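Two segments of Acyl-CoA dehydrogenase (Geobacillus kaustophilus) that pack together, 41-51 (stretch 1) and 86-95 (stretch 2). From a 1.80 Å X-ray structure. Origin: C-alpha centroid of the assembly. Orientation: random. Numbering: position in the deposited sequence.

Stretch 1 41-51: IIPRSFWAKMG
Stretch 2, residues 86-95: SSLVGIGLHN

Helices that keep their axes far apart can still pack tightly if long side chains bridge the gap, and two segments of this acyl-CoA dehydrogenase illustrate the principle. In the first, I41 to P43 run extended (phi/psi -160/148, -92/128 and -63/145) before the chain turns into a helix that continues past G51, its angles close to -60/-42. The turn is secured by F46 N to P43 O at 3.0 Å, and regular bonds follow, such as M50 N to F46 O at 2.9 Å. The second begins with a 3-10 segment, S86 to L88, whose psi values rise from -19 to 5; V89 N meets S86 O at 3.1 Å. A helix follows, with H94 N bonded to G90 O at 3.0 Å; it includes a wider pi-type turn at 93-95 and continues past N95.

The two helix axes come no closer than 12.2 Å, and their N-to-C directions differ by 50° (signed crossing angle -50°). Two pairs set the register: I42 CA lies 8.2 Å from L88 CA, and W47 CA lies 8.1 Å from I91 CA. No hydrogen bond crosses the interface, which buries 388 Å² in all and rests mainly on apolar and aromatic contacts.

W47 and I91 have the largest areas covered by the other stretch, 89 and 76 Å². The CA-to-CB bond of W47 points sideways, but chi1 of -74° (m) and chi2 of 78° bring the end of the indole nearer to the second helix. I91 also starts sideways; with chi1 m (-68°) and chi2 t (159°) its CG1 lies over one face of the W47 six-membered ring, 4.0 Å from its centroid and 15° off the normal, a mainly dispersive CH-pi contact in which slightly positive C-H hydrogens suit the electron-rich face. The ring edge reaches the backbone, with W47 CH2 3.2 Å from G90 O. G90 has no side chain; an ideal CB there would point toward the first stretch and lie 3.8 Å from W47 CZ2, a contact rather than a clash. The edge of W47 meets the face of H94, an edge-to-face pair: the W47 six-membered ring and H94 ring centroids are 5.4 Å apart, their planes at 87°. H94 (chi1 t, 173°; chi2 83°) also sets its CB 3.6 Å from W47 CZ3, while both its ring nitrogens are hydrogen-bonded elsewhere in the structure.

Residues one helical turn apart extend the contact. The CA-to-CB bond of F46 points toward the second stretch; chi1 t (-180°) and chi2 78° then place CE2 3.5 Å from I91 CD1, which sits at its ring edge, and 3.8 Å from L88 CD2. M50 folds through three m angles (-74°, -78°, -72°), bringing CE to 3.7 Å from I91 CG2. I91 thus meets three side chains of the first helix, and its CD1 lies within 4 Å of both F46 CE2 and M50 CE.

At the other end, I42 (m, -61°; t, 170°) extends CD1 to 3.5 Å from both L88 CD2 and S87 O. L88, also mt (-78°, 158°), starts sideways but sends CD2 between I42 and F46, joining the extended lead-in to the helix in one apolar cluster.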

# COMPACT_ATOMS: atom_id res chain seq x y z
N ILE A 41 1.98 -34.76 12.11
CA ILE A 41 3.29 -34.90 12.73
C ILE A 41 4.26 -35.55 11.73
O ILE A 41 3.86 -36.35 10.88
CB ILE A 41 3.21 -35.70 14.07
CG1 ILE A 41 4.49 -35.54 14.92
CG2 ILE A 41 2.81 -37.17 13.83
CD1 ILE A 41 4.31 -35.97 16.39
N ILE A 42 5.53 -35.17 11.83
CA ILE A 42 6.62 -35.77 11.06
C ILE A 42 7.22 -36.91 11.89
O ILE A 42 7.58 -36.70 13.05
CB ILE A 42 7.71 -34.72 10.69
CG1 ILE A 42 7.11 -33.59 9.84
CG2 ILE A 42 8.91 -35.38 9.98
CD1 ILE A 42 8.04 -32.39 9.62
N PRO A 43 7.33 -38.12 11.31
CA PRO A 43 7.76 -39.26 12.13
C PRO A 43 9.16 -39.10 12.71
O PRO A 43 10.04 -38.51 12.06
CB PRO A 43 7.70 -40.45 11.15
CG PRO A 43 7.77 -39.84 9.79
CD PRO A 43 7.12 -38.49 9.90
N ARG A 44 9.35 -39.61 13.93
CA ARG A 44 10.66 -39.69 14.59
C ARG A 44 11.73 -40.30 13.70
O ARG A 44 12.90 -39.91 13.78
CB ARG A 44 10.56 -40.55 15.85
CG ARG A 44 10.06 -39.87 17.10
CD ARG A 44 10.89 -38.63 17.44
NE ARG A 44 12.07 -38.89 18.28
CZ ARG A 44 12.15 -38.57 19.57
NH1 ARG A 44 11.12 -38.00 20.20
NH2 ARG A 44 13.26 -38.81 20.24
N SER A 45 11.34 -41.27 12.88
CA SER A 45 12.27 -41.94 11.97
C SER A 45 12.95 -40.96 11.01
O SER A 45 14.12 -41.16 10.64
CB SER A 45 11.58 -43.08 11.22
OG SER A 45 10.54 -42.59 10.39
N PHE A 46 12.24 -39.90 10.63
CA PHE A 46 12.83 -38.86 9.78
C PHE A 46 13.97 -38.11 10.49
O PHE A 46 15.02 -37.89 9.89
CB PHE A 46 11.79 -37.86 9.26
CG PHE A 46 12.39 -36.79 8.38
CD1 PHE A 46 12.73 -37.07 7.05
CD2 PHE A 46 12.67 -35.52 8.89
CE1 PHE A 46 13.30 -36.09 6.23
CE2 PHE A 46 13.24 -34.53 8.08
CZ PHE A 46 13.56 -34.82 6.75
N TRP A 47 13.75 -37.72 11.74
CA TRP A 47 14.79 -37.11 12.56
C TRP A 47 16.01 -38.03 12.73
O TRP A 47 17.16 -37.57 12.69
CB TRP A 47 14.23 -36.77 13.94
CG TRP A 47 13.31 -35.58 13.95
CD1 TRP A 47 12.01 -35.54 13.56
CD2 TRP A 47 13.64 -34.26 14.41
NE1 TRP A 47 11.50 -34.26 13.74
CE2 TRP A 47 12.48 -33.46 14.26
CE3 TRP A 47 14.80 -33.67 14.93
CZ2 TRP A 47 12.44 -32.11 14.62
CZ3 TRP A 47 14.77 -32.33 15.28
CH2 TRP A 47 13.59 -31.56 15.12
N ALA A 48 15.74 -39.32 12.93
CA ALA A 48 16.80 -40.32 13.07
C ALA A 48 17.65 -40.38 11.79
O ALA A 48 18.88 -40.49 11.87
CB ALA A 48 16.20 -41.68 13.38
N LYS A 49 16.99 -40.33 10.64
CA LYS A 49 17.68 -40.31 9.35
C LYS A 49 18.49 -39.02 9.18
O LYS A 49 19.62 -39.05 8.71
CB LYS A 49 16.69 -40.47 8.19
CG LYS A 49 16.09 -41.87 8.08
CD LYS A 49 14.85 -41.84 7.20
CE LYS A 49 14.28 -43.21 6.96
NZ LYS A 49 12.98 -43.13 6.23
N MET A 50 17.91 -37.89 9.59
CA MET A 50 18.63 -36.62 9.58
C MET A 50 19.90 -36.70 10.44
O MET A 50 20.97 -36.25 10.02
CB MET A 50 17.71 -35.48 10.04
CG MET A 50 16.66 -35.05 9.00
SD MET A 50 17.24 -33.99 7.64
CE MET A 50 17.49 -32.45 8.55
N GLY A 51 19.78 -37.28 11.62
CA GLY A 51 20.89 -37.37 12.56
C GLY A 51 22.02 -38.25 12.05
O GLY A 51 23.20 -37.89 12.15
N SER A 86 7.11 -25.51 5.30
CA SER A 86 7.27 -24.82 6.58
C SER A 86 7.07 -25.73 7.79
O SER A 86 7.50 -25.38 8.89
CB SER A 86 6.29 -23.64 6.65
OG SER A 86 6.49 -22.75 5.58
N SER A 87 6.42 -26.88 7.62
CA SER A 87 6.26 -27.81 8.74
C SER A 87 7.58 -28.39 9.22
O SER A 87 7.65 -28.98 10.29
CB SER A 87 5.25 -28.91 8.42
OG SER A 87 3.92 -28.41 8.42
N LEU A 88 8.63 -28.20 8.42
CA LEU A 88 9.97 -28.67 8.78
C LEU A 88 10.77 -27.70 9.66
O LEU A 88 11.94 -27.96 9.97
CB LEU A 88 10.74 -29.05 7.52
CG LEU A 88 10.29 -30.41 6.98
CD1 LEU A 88 10.62 -30.53 5.50
CD2 LEU A 88 10.89 -31.58 7.78
N VAL A 89 10.13 -26.60 10.07
CA VAL A 89 10.79 -25.58 10.91
C VAL A 89 11.33 -26.10 12.24
O VAL A 89 12.21 -25.48 12.83
CB VAL A 89 9.88 -24.35 11.20
CG1 VAL A 89 9.66 -23.54 9.93
CG2 VAL A 89 8.57 -24.78 11.88
N GLY A 90 10.77 -27.21 12.70
CA GLY A 90 11.20 -27.84 13.95
C GLY A 90 12.65 -28.30 13.92
O GLY A 90 13.31 -28.35 14.96
N ILE A 91 13.15 -28.61 12.72
CA ILE A 91 14.56 -28.99 12.57
C ILE A 91 15.49 -27.80 12.77
O ILE A 91 16.44 -27.89 13.56
CB ILE A 91 14.82 -29.70 11.23
CG1 ILE A 91 14.12 -31.06 11.23
CG2 ILE A 91 16.34 -29.87 11.00
CD1 ILE A 91 13.87 -31.63 9.87
N GLY A 92 15.21 -26.70 12.07
CA GLY A 92 15.95 -25.45 12.26
C GLY A 92 15.88 -24.96 13.70
O GLY A 92 16.85 -24.42 14.22
N LEU A 93 14.73 -25.15 14.33
CA LEU A 93 14.56 -24.81 15.75
C LEU A 93 15.52 -25.63 16.63
O LEU A 93 16.27 -25.07 17.44
CB LEU A 93 13.10 -24.99 16.18
CG LEU A 93 12.86 -24.88 17.69
CD1 LEU A 93 12.56 -23.46 18.09
CD2 LEU A 93 11.74 -25.80 18.13
N HIS A 94 15.51 -26.95 16.44
CA HIS A 94 16.43 -27.85 17.14
C HIS A 94 17.89 -27.48 16.88
O HIS A 94 18.65 -27.25 17.81
CB HIS A 94 16.13 -29.32 16.74
CG HIS A 94 17.12 -30.32 17.26
ND1 HIS A 94 17.04 -30.86 18.53
CD2 HIS A 94 18.17 -30.93 16.66
CE1 HIS A 94 18.02 -31.73 18.70
NE2 HIS A 94 18.72 -31.80 17.58
N ASN A 95 18.25 -27.37 15.60
CA ASN A 95 19.63 -27.10 15.17
C ASN A 95 20.17 -25.74 15.61
O ASN A 95 21.27 -25.64 16.15
CB ASN A 95 19.73 -27.18 13.64
CG ASN A 95 19.81 -28.61 13.11
OD1 ASN A 95 19.73 -29.58 13.87
ND2 ASN A 95 19.97 -28.74 11.80